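PDB 4HIZ: endosialidase from Enterobacteria phage phi92, which hydrolyses internal alpha-2,8 and alpha-2,9 linkages of sialic acid polymers, probably letting the phage degrade the polysialic acid capsule of its bacterial host. Local coordinates for residues L544-G549 and R554-P559; N95-P100 and Y485-G490; V307-G312 and R336-Q341; A344-E349 and T368-S373. One frame throughout, in Å; residues are numbered along the deposited sequence.

Contact 1 (L544-G549 and R554-P559)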
loop_
_atom_site.group_PDB
_atom_site.type_symbol
_atom_site.label_atom_id
_atom_site.label_comp_id
_atom_site.label_asym_id
_atom_site.label_seq_id
_atom_site.Cartn_x
_atom_site.Cartn_y
_atom_site.Cartn_z
ATOM N N LEU A 544 2.179 5.356 -2.600
ATOM C CA LEU A 544 1.188 6.175 -3.276
ATOM C C LEU A 544 0.436 6.887 -2.155
ATOM O O LEU A 544 -0.532 6.331 -1.603
ATOM C CB LEU A 544 0.258 5.305 -4.143
ATOM C CG LEU A 544 0.981 4.621 -5.329
ATOM C CD1 LEU A 544 0.079 3.571 -5.903
ATOM C CD2 LEU A 544 1.383 5.641 -6.400
ATOM N N PRO A 545 0.899 8.081 -1.768
ATOM C CA PRO A 545 0.359 8.681 -0.516
ATOM C C PRO A 545 -1.070 9.139 -0.666
ATOM O O PRO A 545 -1.364 10.024 -1.461
ATOM C CB PRO A 545 1.272 9.903 -0.242
ATOM C CG PRO A 545 2.412 9.769 -1.192
ATOM C CD PRO A 545 2.048 8.828 -2.319
ATOM N N VAL A 546 -1.953 8.498 0.093
ATOM C CA VAL A 546 -3.389 8.768 -0.044
ATOM C C VAL A 546 -3.971 9.345 1.213
ATOM O O VAL A 546 -3.677 8.864 2.315
ATOM C CB VAL A 546 -4.132 7.470 -0.396
ATOM C CG1 VAL A 546 -5.658 7.608 -0.168
ATOM C CG2 VAL A 546 -3.821 7.045 -1.852
ATOM N N SER A 547 -4.787 10.394 1.046
ATOM C CA SER A 547 -5.560 10.965 2.145
ATOM C C SER A 547 -6.999 10.986 1.685
ATOM O O SER A 547 -7.278 11.231 0.517
ATOM C CB SER A 547 -5.118 12.404 2.383
ATOM O OG SER A 547 -3.737 12.391 2.715
ATOM N N MET A 548 -7.915 10.776 2.623
ATOM C CA MET A 548 -9.341 10.947 2.299
ATOM C C MET A 548 -9.680 12.437 2.325
ATOM O O MET A 548 -9.458 13.091 3.339
ATOM C CB MET A 548 -10.202 10.187 3.296
ATOM C CG MET A 548 -11.697 10.293 2.983
ATOM S SD MET A 548 -12.120 9.424 1.450
ATOM C CE MET A 548 -12.040 7.687 1.926
ATOM N N GLY A 549 -10.147 12.988 1.208
ATOM C CA GLY A 549 -10.383 14.427 1.124
ATOM C C GLY A 549 -11.679 14.845 1.813
ATOM O O GLY A 549 -12.519 13.993 2.140
ATOM N N ARG A 554 -10.500 9.581 -2.142
ATOM C CA ARG A 554 -9.055 9.413 -1.977
ATOM C C ARG A 554 -8.257 10.331 -2.905
ATOM O O ARG A 554 -8.453 10.326 -4.124
ATOM C CB ARG A 554 -8.674 7.974 -2.298
ATOM C CG ARG A 554 -9.206 6.946 -1.291
ATOM C CD ARG A 554 -9.368 5.610 -2.007
ATOM N NE ARG A 554 -9.631 4.531 -1.045
ATOM C CZ ARG A 554 -10.831 4.283 -0.492
ATOM N NH1 ARG A 554 -11.897 5.030 -0.821
ATOM N NH2 ARG A 554 -10.933 3.297 0.389
ATOM N N HIS A 555 -7.338 11.086 -2.321
ATOM C CA HIS A 555 -6.409 11.907 -3.104
ATOM C C HIS A 555 -5.007 11.372 -2.968
ATOM O O HIS A 555 -4.536 11.098 -1.847
ATOM C CB HIS A 555 -6.396 13.353 -2.564
ATOM C CG HIS A 555 -7.644 14.104 -2.903
ATOM N ND1 HIS A 555 -7.678 15.092 -3.868
ATOM C CD2 HIS A 555 -8.921 13.959 -2.456
ATOM C CE1 HIS A 555 -8.920 15.540 -3.986
ATOM N NE2 HIS A 555 -9.691 14.869 -3.141
ATOM N N VAL A 556 -4.342 11.245 -4.117
ATOM C CA VAL A 556 -2.954 10.776 -4.167
ATOM C C VAL A 556 -2.054 11.988 -4.290
ATOM O O VAL A 556 -2.235 12.830 -5.197
ATOM C CB VAL A 556 -2.742 9.851 -5.385
ATOM C CG1 VAL A 556 -1.242 9.412 -5.447
ATOM C CG2 VAL A 556 -3.653 8.627 -5.250
ATOM N N SER A 557 -1.079 12.073 -3.381
ATOM C CA SER A 557 -0.276 13.299 -3.219
ATOM C C SER A 557 1.169 13.184 -3.739
ATOM O O SER A 557 2.111 13.665 -3.093
ATOM C CB SER A 557 -0.291 13.739 -1.752
ATOM O OG SER A 557 -1.624 14.114 -1.362
ATOM N N ALA A 558 1.344 12.542 -4.901
ATOM C CA ALA A 558 2.668 12.507 -5.547
ATOM C C ALA A 558 2.434 12.340 -7.026
ATOM O O ALA A 558 1.446 11.740 -7.428
ATOM C CB ALA A 558 3.507 11.310 -5.034
ATOM N N PRO A 559 3.351 12.852 -7.853
ATOM C CA PRO A 559 3.315 12.484 -9.279
ATOM C C PRO A 559 3.549 10.994 -9.420
ATOM O O PRO A 559 4.315 10.409 -8.643
ATOM C CB PRO A 559 4.537 13.231 -9.877
ATOM C CG PRO A 559 5.066 14.076 -8.790
ATOM C CD PRO A 559 4.528 13.661 -7.483
HETATM O O HOH W 1 -2.256 12.220 0.342
#
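Three backbone hydrogen bonds tie Pro545 and Ser547 to His555 and Ser557. Ser547 and His555 form an antiparallel hydrogen-bonded pair: His555 N donates to Ser547 O at 2.8 Å in an almost straight bond (175° at the hydrogen), and Ser547 N returns one to His555 O at 3.0 Å. Past the end of the ladder, Ser557 N reaches Pro545 O at 2.8 Å. A water adds a polar bridge on the side of the two serines. It lies 2.8 Å from Ser547 OG and 2.6 Å from Ser557 OG, and gives a weak bond to Pro545 O, so that this carbonyl receives a second donor.

Apolar contacts come from the other face, which carries Val546, Met548, Arg554 and Val556. Val546 splits its branches: CG1, anti to the backbone N (chi1 164°), lies against the aliphatic root of Arg554, whereas CG2 meets Val556 CG2 at 3.8 Å. Met548, bent at its second and third torsions, curls back and lays CE over one face of the Arg554 guanidinium, 3.8 Å from NH1.

The polar ends of Arg554 and His555 find partners largely in other chains. Arg554 bonds carbonyls of Arg542 of the second subunit and Tyr508 of the third, while His555 ND1 bonds Asp563 of the second subunit and NE2 holds Asp551 of its own chain. Strand 554-556 also pairs in parallel with a strand of the second subunit. A short beta hairpin thus joins a sheet that runs on into the second subunit, consistent with the intertwined trimeric stalk of phage endosialidases.

Contact 2 (N95-P100 and Y485-G490). With EDO (1,2-ethanediol), chain R.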
loop_
_atom_site.group_PDB
_atom_site.type_symbol
_atom_site.label_atom_id
_atom_site.label_comp_id
_atom_site.label_asym_id
_atom_site.label_seq_id
_atom_site.Cartn_x
_atom_site.Cartn_y
_atom_site.Cartn_z
ATOM N N ASN A 95 23.673 7.819 9.983
ATOM C CA ASN A 95 22.539 7.220 10.735
ATOM C C ASN A 95 21.544 6.424 9.913
ATOM O O ASN A 95 20.576 5.918 10.479
ATOM C CB ASN A 95 21.773 8.267 11.557
ATOM C CG ASN A 95 22.692 9.046 12.489
ATOM O OD1 ASN A 95 23.559 8.457 13.150
ATOM N ND2 ASN A 95 22.531 10.377 12.521
ATOM N N VAL A 96 21.752 6.341 8.614
ATOM C CA VAL A 96 20.803 5.622 7.735
ATOM C C VAL A 96 21.441 4.328 7.288
ATOM O O VAL A 96 22.621 4.316 6.923
ATOM C CB VAL A 96 20.435 6.490 6.512
ATOM C CG1 VAL A 96 19.561 5.730 5.516
ATOM C CG2 VAL A 96 19.726 7.774 6.989
ATOM N N ILE A 97 20.684 3.227 7.318
ATOM C CA ILE A 97 21.200 1.941 6.831
ATOM C C ILE A 97 20.783 1.761 5.372
ATOM O O ILE A 97 19.601 1.864 5.039
ATOM C CB ILE A 97 20.638 0.773 7.674
ATOM C CG1 ILE A 97 20.934 1.000 9.163
ATOM C CG2 ILE A 97 21.230 -0.594 7.198
ATOM C CD1 ILE A 97 19.987 0.203 10.085
ATOM N N TYR A 98 21.765 1.491 4.502
ATOM C CA TYR A 98 21.511 1.287 3.080
ATOM C C TYR A 98 21.702 -0.171 2.706
ATOM O O TYR A 98 22.732 -0.791 3.033
ATOM C CB TYR A 98 22.490 2.111 2.225
ATOM C CG TYR A 98 22.286 3.621 2.356
ATOM C CD1 TYR A 98 22.771 4.334 3.468
ATOM C CD2 TYR A 98 21.653 4.331 1.343
ATOM C CE1 TYR A 98 22.607 5.703 3.553
ATOM C CE2 TYR A 98 21.460 5.710 1.431
ATOM C CZ TYR A 98 21.955 6.384 2.531
ATOM O OH TYR A 98 21.762 7.737 2.598
ATOM N N ALA A 99 20.701 -0.717 2.028
ATOM C CA ALA A 99 20.763 -2.093 1.527
ATOM C C ALA A 99 20.594 -2.079 -0.005
ATOM O O ALA A 99 19.465 -2.202 -0.549
ATOM C CB ALA A 99 19.624 -2.968 2.185
ATOM N N PRO A 100 21.715 -1.939 -0.729
ATOM C CA PRO A 100 21.646 -1.985 -2.182
ATOM C C PRO A 100 21.526 -3.436 -2.637
ATOM O O PRO A 100 21.954 -4.351 -1.925
ATOM C CB PRO A 100 23.017 -1.419 -2.627
ATOM C CG PRO A 100 23.561 -0.716 -1.364
ATOM C CD PRO A 100 23.072 -1.631 -0.254
ATOM N N TYR A 485 23.872 -6.052 11.220
ATOM C CA TYR A 485 22.831 -6.472 10.277
ATOM C C TYR A 485 23.428 -7.433 9.252
ATOM O O TYR A 485 24.389 -7.087 8.556
ATOM C CB TYR A 485 22.263 -5.273 9.518
ATOM C CG TYR A 485 21.722 -4.221 10.473
ATOM C CD1 TYR A 485 22.579 -3.259 11.033
ATOM C CD2 TYR A 485 20.370 -4.179 10.824
ATOM C CE1 TYR A 485 22.129 -2.303 11.934
ATOM C CE2 TYR A 485 19.915 -3.221 11.704
ATOM C CZ TYR A 485 20.779 -2.300 12.247
ATOM O OH TYR A 485 20.302 -1.347 13.155
ATOM N N TYR A 486 22.850 -8.631 9.171
ATOM C CA TYR A 486 23.124 -9.510 8.027
ATOM C C TYR A 486 21.915 -9.373 7.129
ATOM O O TYR A 486 20.798 -9.748 7.528
ATOM C CB TYR A 486 23.315 -10.953 8.495
ATOM C CG TYR A 486 23.361 -12.023 7.384
ATOM C CD1 TYR A 486 24.148 -11.856 6.256
ATOM C CD2 TYR A 486 22.603 -13.200 7.477
ATOM C CE1 TYR A 486 24.243 -12.818 5.280
ATOM C CE2 TYR A 486 22.665 -14.189 6.500
ATOM C CZ TYR A 486 23.490 -13.982 5.395
ATOM O OH TYR A 486 23.558 -14.946 4.416
ATOM N N ILE A 487 22.112 -8.838 5.933
ATOM C CA ILE A 487 20.983 -8.481 5.076
ATOM C C ILE A 487 21.140 -9.339 3.837
ATOM O O ILE A 487 22.188 -9.314 3.162
ATOM C CB ILE A 487 20.992 -6.977 4.721
ATOM C CG1 ILE A 487 21.083 -6.167 6.024
ATOM C CG2 ILE A 487 19.722 -6.582 3.899
ATOM C CD1 ILE A 487 20.956 -4.644 5.815
ATOM N N PHE A 488 20.108 -10.110 3.529
ATOM C CA PHE A 488 20.315 -11.254 2.633
ATOM C C PHE A 488 18.996 -11.736 2.052
ATOM O O PHE A 488 17.933 -11.235 2.420
ATOM C CB PHE A 488 21.012 -12.402 3.377
ATOM C CG PHE A 488 20.165 -13.042 4.458
ATOM C CD1 PHE A 488 19.887 -12.362 5.634
ATOM C CD2 PHE A 488 19.642 -14.321 4.285
ATOM C CE1 PHE A 488 19.108 -12.928 6.648
ATOM C CE2 PHE A 488 18.867 -14.908 5.279
ATOM C CZ PHE A 488 18.602 -14.210 6.476
ATOM N N GLY A 489 19.066 -12.734 1.157
ATOM C CA GLY A 489 17.859 -13.181 0.448
ATOM C C GLY A 489 17.149 -14.383 1.035
ATOM O O GLY A 489 17.749 -15.235 1.691
ATOM N N GLY A 490 15.829 -14.398 0.825
ATOM C CA GLY A 490 15.025 -15.604 1.063
ATOM C C GLY A 490 13.837 -15.612 0.121
ATOM O O GLY A 490 13.508 -14.560 -0.451
HETATM C C1 EDO R . 26.370 5.891 11.943
HETATM O O1 EDO R . 26.132 6.854 10.919
HETATM C C2 EDO R . 25.351 5.988 13.064
HETATM O O2 EDO R . 25.993 5.595 14.277
#
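The phenol oxygen of Tyr485 hydrogen-bonds to the backbone O of Asp122, a bond that holds the polar end of a buried ring. Against one face of that ring packs a methyl of Ile97. Ile97 CD1 is nearest the hydroxyl end, 3.4 Å from Tyr485 CZ and 3.5 Å from OH, and about equally far from CE1 and CE2, so it lies over the middle of that end. The two side chains cross at about a right angle. Extension of Ile97 at its second torsion (chi2 158°) carries CD1 out from the strand to the ring.

Further along, Ile487 CG2 lies 4.0 Å from Ala99 CB, and Ile487 CD1 meets Ile97 CG2 at 4.3 Å, a looser touch. Cys478 of the neighbouring strand 473-480 packs against both Ile97 and Tyr485, and Trp126 also covers Ile97. At the start of 95-100, Asn95 N donates to O1 of a 1,2-ethanediol, probably from the crystallisation liquor, at 2.8 Å.

Strands 96-100 and 485-490 share no sheet: their axes come no closer than 8.9 Å, with directions 29° apart. Ile97, Ala99, Tyr485 and Ile487 pack two neighbouring sheets together; strand 71-75, from the start of the domain, edges the sheet of 473-480, 483-490 and 516-523. Such packing, with a blade completed by strands from both ends of the domain, is characteristic of the beta-propeller of the sialidase fold.

Contact 3 (V307-G312 and R336-Q341)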
loop_
_atom_site.group_PDB
_atom_site.type_symbol
_atom_site.label_atom_id
_atom_site.label_comp_id
_atom_site.label_asym_id
_atom_site.label_seq_id
_atom_site.Cartn_x
_atom_site.Cartn_y
_atom_site.Cartn_z
ATOM N N VAL A 307 38.419 -3.411 -3.921
ATOM C CA VAL A 307 37.197 -4.061 -4.427
ATOM C C VAL A 307 37.551 -5.533 -4.622
ATOM O O VAL A 307 38.632 -5.836 -5.118
ATOM C CB VAL A 307 36.835 -3.441 -5.788
ATOM C CG1 VAL A 307 35.869 -4.317 -6.602
ATOM C CG2 VAL A 307 36.328 -1.991 -5.609
ATOM N N GLY A 308 36.684 -6.457 -4.199
ATOM C CA GLY A 308 37.011 -7.862 -4.404
ATOM C C GLY A 308 36.755 -8.276 -5.847
ATOM O O GLY A 308 35.938 -7.672 -6.564
ATOM N N TYR A 309 37.438 -9.323 -6.292
ATOM C CA TYR A 309 37.109 -9.861 -7.625
ATOM C C TYR A 309 37.568 -11.304 -7.746
ATOM O O TYR A 309 38.392 -11.795 -6.942
ATOM C CB TYR A 309 37.795 -9.039 -8.757
ATOM C CG TYR A 309 39.250 -9.459 -9.021
ATOM C CD1 TYR A 309 40.284 -8.994 -8.198
ATOM C CD2 TYR A 309 39.561 -10.314 -10.069
ATOM C CE1 TYR A 309 41.609 -9.343 -8.428
ATOM C CE2 TYR A 309 40.893 -10.697 -10.294
ATOM C CZ TYR A 309 41.896 -10.208 -9.466
ATOM O OH TYR A 309 43.222 -10.587 -9.677
ATOM N N HIS A 310 37.009 -11.992 -8.726
ATOM C CA HIS A 310 37.583 -13.291 -9.086
ATOM C C HIS A 310 37.371 -13.573 -10.561
ATOM O O HIS A 310 36.504 -12.966 -11.239
ATOM C CB HIS A 310 36.950 -14.414 -8.216
ATOM C CG HIS A 310 35.602 -14.878 -8.685
ATOM N ND1 HIS A 310 34.440 -14.183 -8.434
ATOM C CD2 HIS A 310 35.237 -15.984 -9.384
ATOM C CE1 HIS A 310 33.409 -14.844 -8.949
ATOM N NE2 HIS A 310 33.868 -15.934 -9.547
ATOM N N ASN A 311 38.197 -14.495 -11.052
ATOM C CA ASN A 311 37.999 -15.122 -12.338
ATOM C C ASN A 311 37.611 -16.558 -12.027
ATOM O O ASN A 311 38.429 -17.313 -11.464
ATOM C CB ASN A 311 39.314 -15.085 -13.144
ATOM C CG ASN A 311 39.410 -16.247 -14.136
ATOM O OD1 ASN A 311 38.398 -16.660 -14.717
ATOM N ND2 ASN A 311 40.637 -16.786 -14.328
ATOM N N GLY A 312 36.369 -16.937 -12.362
ATOM C CA GLY A 312 35.930 -18.321 -12.224
ATOM C C GLY A 312 35.575 -18.959 -13.557
ATOM O O GLY A 312 34.941 -20.021 -13.590
ATOM N N ARG A 336 45.976 -5.409 -9.184
ATOM C CA ARG A 336 45.390 -6.683 -8.783
ATOM C C ARG A 336 46.321 -7.350 -7.782
ATOM O O ARG A 336 47.541 -7.516 -8.050
ATOM C CB ARG A 336 45.220 -7.590 -9.996
ATOM C CG ARG A 336 44.335 -7.015 -11.092
ATOM C CD ARG A 336 44.054 -8.089 -12.148
ATOM N NE ARG A 336 43.345 -7.515 -13.287
ATOM C CZ ARG A 336 42.479 -8.181 -14.032
ATOM N NH1 ARG A 336 42.228 -9.457 -13.761
ATOM N NH2 ARG A 336 41.894 -7.574 -15.062
ATOM N N ARG A 337 45.779 -7.727 -6.635
ATOM C CA ARG A 337 46.539 -8.445 -5.614
ATOM C C ARG A 337 45.814 -9.731 -5.282
ATOM O O ARG A 337 44.676 -9.687 -4.781
ATOM C CB ARG A 337 46.707 -7.559 -4.378
ATOM C CG ARG A 337 47.580 -6.303 -4.694
ATOM C CD ARG A 337 47.627 -5.308 -3.573
ATOM N NE ARG A 337 48.482 -4.178 -3.977
ATOM C CZ ARG A 337 48.876 -3.208 -3.176
ATOM N NH1 ARG A 337 48.519 -3.214 -1.909
ATOM N NH2 ARG A 337 49.667 -2.248 -3.649
ATOM N N THR A 338 46.433 -10.864 -5.569
ATOM C CA THR A 338 45.694 -12.144 -5.488
ATOM C C THR A 338 46.102 -12.993 -4.293
ATOM O O THR A 338 47.217 -12.852 -3.751
ATOM C CB THR A 338 45.893 -12.999 -6.767
ATOM O OG1 THR A 338 47.287 -13.236 -6.978
ATOM C CG2 THR A 338 45.318 -12.272 -7.990
ATOM N N ILE A 339 45.194 -13.875 -3.882
ATOM C CA ILE A 339 45.534 -14.889 -2.899
ATOM C C ILE A 339 46.170 -16.072 -3.636
ATOM O O ILE A 339 46.147 -16.140 -4.876
ATOM C CB ILE A 339 44.286 -15.335 -2.090
ATOM C CG1 ILE A 339 43.280 -16.105 -2.973
ATOM C CG2 ILE A 339 43.642 -14.119 -1.433
ATOM C CD1 ILE A 339 42.128 -16.750 -2.132
ATOM N N SER A 340 46.771 -16.982 -2.886
ATOM C CA SER A 340 47.484 -18.131 -3.448
ATOM C C SER A 340 46.569 -19.043 -4.257
ATOM O O SER A 340 45.380 -19.177 -3.930
ATOM C CB SER A 340 48.108 -18.939 -2.308
ATOM O OG SER A 340 49.004 -18.144 -1.537
ATOM N N GLN A 341 47.129 -19.727 -5.254
ATOM C CA GLN A 341 46.345 -20.595 -6.113
ATOM C C GLN A 341 45.605 -21.671 -5.312
ATOM O O GLN A 341 44.454 -22.022 -5.628
ATOM C CB GLN A 341 47.280 -21.258 -7.144
ATOM C CG GLN A 341 46.489 -21.920 -8.268
ATOM C CD GLN A 341 45.802 -20.871 -9.100
ATOM O OE1 GLN A 341 46.469 -20.007 -9.688
ATOM N NE2 GLN A 341 44.473 -20.914 -9.146
HETATM O O HOH W 2 43.663 -11.462 -12.105
#
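Within one four-stranded antiparallel blade of the sialidase-type beta-propeller, Tyr309 on strand 304-311 reaches across to Arg336 and Thr338 on the outermost strand, 335-338. Strand 318-324 runs between these two, so no backbone pairing is involved and the CA atoms of Tyr309 and Arg336 remain 8.9 Å apart. The long phenol side chain spans the gap, passing over Leu322 of the intervening strand, against which Arg336 packs as well.

The first torsion of Tyr309 (chi1 83°) sets CG between the backbone N and the carbonyl carbon, and this directs the ring toward the edge strand 335-338. The touching is done almost wholly by its hydroxyl end. The extended Arg336 chain crosses the tyrosine at about a right angle: Tyr309 OH lies 3.6 Å from Arg336 CD and equally close to CB, so the oxygen sits against the aliphatic stem rather than the charge. Beyond it, Arg336 NH1 comes within 3.9 Å of Tyr309 CE2, with ring and guanidinium planes turned 77° from each other, so the two flat groups do not stack.

Other polar partners fix the arginine's end. NH2 bonds the carbonyl of Leu287, anchoring the guanidinium to the loop before strand 291-297, while NH1 donates to a water in the guanidinium plane at 3.0 Å. The same water bonds Tyr309 OH at 2.6 Å and so couples phenol to arginine. From Thr338 comes a methyl: CG2 presses against Tyr309 OH at 3.2 Å, a close carbon-oxygen approach.

Contact 4 (A344-E349 and T368-S373)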
loop_
_atom_site.group_PDB
_atom_site.type_symbol
_atom_site.label_atom_id
_atom_site.label_comp_id
_atom_site.label_asym_id
_atom_site.label_seq_id
_atom_site.Cartn_x
_atom_site.Cartn_y
_atom_site.Cartn_z
ATOM N N ALA A 344 42.505 -20.081 -4.142
ATOM C CA ALA A 344 41.674 -19.528 -5.233
ATOM C C ALA A 344 40.937 -20.613 -6.021
ATOM O O ALA A 344 39.885 -20.339 -6.629
ATOM C CB ALA A 344 42.534 -18.698 -6.207
ATOM N N ASP A 345 41.496 -21.831 -6.062
ATOM C CA ASP A 345 40.852 -22.914 -6.823
ATOM C C ASP A 345 39.462 -23.132 -6.233
ATOM O O ASP A 345 39.291 -23.017 -5.020
ATOM C CB ASP A 345 41.632 -24.232 -6.703
ATOM C CG ASP A 345 42.958 -24.184 -7.440
ATOM O OD1 ASP A 345 43.068 -23.362 -8.372
ATOM O OD2 ASP A 345 43.877 -24.981 -7.116
ATOM N N ASN A 346 38.489 -23.436 -7.080
ATOM C CA ASN A 346 37.127 -23.673 -6.564
ATOM C C ASN A 346 36.607 -22.574 -5.623
ATOM O O ASN A 346 35.936 -22.869 -4.634
ATOM C CB ASN A 346 37.090 -25.001 -5.810
ATOM C CG ASN A 346 37.615 -26.160 -6.652
ATOM O OD1 ASN A 346 38.597 -26.851 -6.294
ATOM N ND2 ASN A 346 36.996 -26.351 -7.784
ATOM N N ALA A 347 36.901 -21.324 -5.947
ATOM C CA ALA A 347 36.533 -20.201 -5.074
ATOM C C ALA A 347 36.008 -19.025 -5.886
ATOM O O ALA A 347 36.277 -18.913 -7.093
ATOM C CB ALA A 347 37.743 -19.799 -4.198
ATOM N N ALA A 348 35.270 -18.136 -5.212
ATOM C CA ALA A 348 34.626 -16.999 -5.861
ATOM C C ALA A 348 34.295 -15.955 -4.804
ATOM O O ALA A 348 34.373 -16.234 -3.600
ATOM C CB ALA A 348 33.295 -17.464 -6.504
ATOM N N GLU A 349 33.934 -14.759 -5.279
ATOM C CA GLU A 349 33.185 -13.787 -4.473
ATOM C C GLU A 349 33.751 -13.521 -3.097
ATOM O O GLU A 349 33.093 -13.774 -2.080
ATOM C CB GLU A 349 31.725 -14.248 -4.373
ATOM C CG GLU A 349 31.034 -14.114 -5.722
ATOM C CD GLU A 349 29.616 -14.684 -5.748
ATOM O OE1 GLU A 349 29.137 -15.199 -4.709
ATOM O OE2 GLU A 349 28.984 -14.632 -6.830
ATOM N N THR A 368 30.863 -28.759 -3.710
ATOM C CA THR A 368 30.615 -29.521 -2.504
ATOM C C THR A 368 31.708 -30.596 -2.276
ATOM O O THR A 368 31.872 -31.097 -1.161
ATOM C CB THR A 368 29.236 -30.200 -2.569
ATOM O OG1 THR A 368 28.901 -30.704 -1.278
ATOM C CG2 THR A 368 29.290 -31.398 -3.582
ATOM N N SER A 369 32.472 -30.921 -3.317
ATOM C CA SER A 369 33.419 -32.028 -3.214
ATOM C C SER A 369 34.889 -31.598 -3.309
ATOM O O SER A 369 35.783 -32.394 -3.657
ATOM C CB SER A 369 33.099 -33.068 -4.280
ATOM O OG SER A 369 33.190 -32.494 -5.581
ATOM N N ALA A 370 35.130 -30.334 -3.019
ATOM C CA ALA A 370 36.499 -29.860 -2.920
ATOM C C ALA A 370 36.563 -28.882 -1.746
ATOM O O ALA A 370 35.539 -28.354 -1.328
ATOM C CB ALA A 370 36.897 -29.186 -4.212
ATOM N N ALA A 371 37.772 -28.654 -1.228
ATOM C CA ALA A 371 37.973 -27.719 -0.116
ATOM C C ALA A 371 37.280 -26.396 -0.442
ATOM O O ALA A 371 37.368 -25.878 -1.569
ATOM C CB ALA A 371 39.450 -27.523 0.146
ATOM N N GLY A 372 36.562 -25.861 0.547
ATOM C CA GLY A 372 35.645 -24.757 0.270
ATOM C C GLY A 372 36.119 -23.442 0.842
ATOM O O GLY A 372 37.314 -23.128 0.806
ATOM N N SER A 373 35.190 -22.669 1.406
ATOM C CA SER A 373 35.524 -21.324 1.907
ATOM C C SER A 373 36.757 -21.282 2.798
ATOM O O SER A 373 37.001 -22.189 3.627
ATOM C CB SER A 373 34.358 -20.798 2.750
ATOM O OG SER A 373 33.234 -20.598 1.918
HETATM O O HOH W 3 37.465 -23.015 -2.199
HETATM O O HOH W 4 39.425 -26.272 -3.327
#
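Asn346, with phi and psi of 50° and 40°, takes a left-handed backbone conformation, and its chi1 of -54° turns CG away from the carbonyl carbon, presenting the amide to Ala370. It is the third residue of a type II beta turn from Ala344 to Ala347, which links the short helix 341-344 to strand 347-355, the first strand of a propeller blade. Facing it is the loop that joins the second and third strands of the same blade, residues 368-373.

Direct contact is slight. Asn346 OD1 lies 3.6 Å from Ala370 CB, and CG stands a little farther off, so the oxygen branch of the amide does the touching.

Water does most of the joining. One molecule lies 2.9 Å from Asn346 O and is just as near Ala371 O; a second lies 3.1 Å from Asn346 OD1. Each is placed to donate to both the turn and the loop, but has more acceptors around it than protons, so the bonds may be shared in time.

Neighbours brace both sides. Asn346 is backbone-bonded to Thr366, Ala347 O accepts from Arg317, and Gly372 O accepts from Arg389, while the Ala370 side chain is about 4 Å from a bound sodium ion. The contact thus joins, largely through water, the turn before the first strand of the blade to the loop between its second and third strands. Its bridging point is Ala371 O, where both waters converge, the second of them at 2.7 Å.

Reading from the N terminus, residues 95-100 open the widest loop, closed by contact 2 only at 485-490, which joins an early propeller blade to the last one. Contacts 3 and 4 lie nested inside it, in series along the chain. The first of them works within one blade and the second within the next. Their centres are 13 Å apart and they touch, His310 packing on Ala348 and Glu349, so the two blades abut. After the propeller loop closes, contact 1 ties a short hairpin in what is probably the start of the stalk, its centre about 51 and 52 Å from those of contacts 3 and 4. Contacts 1 and 2 both meet the second subunit.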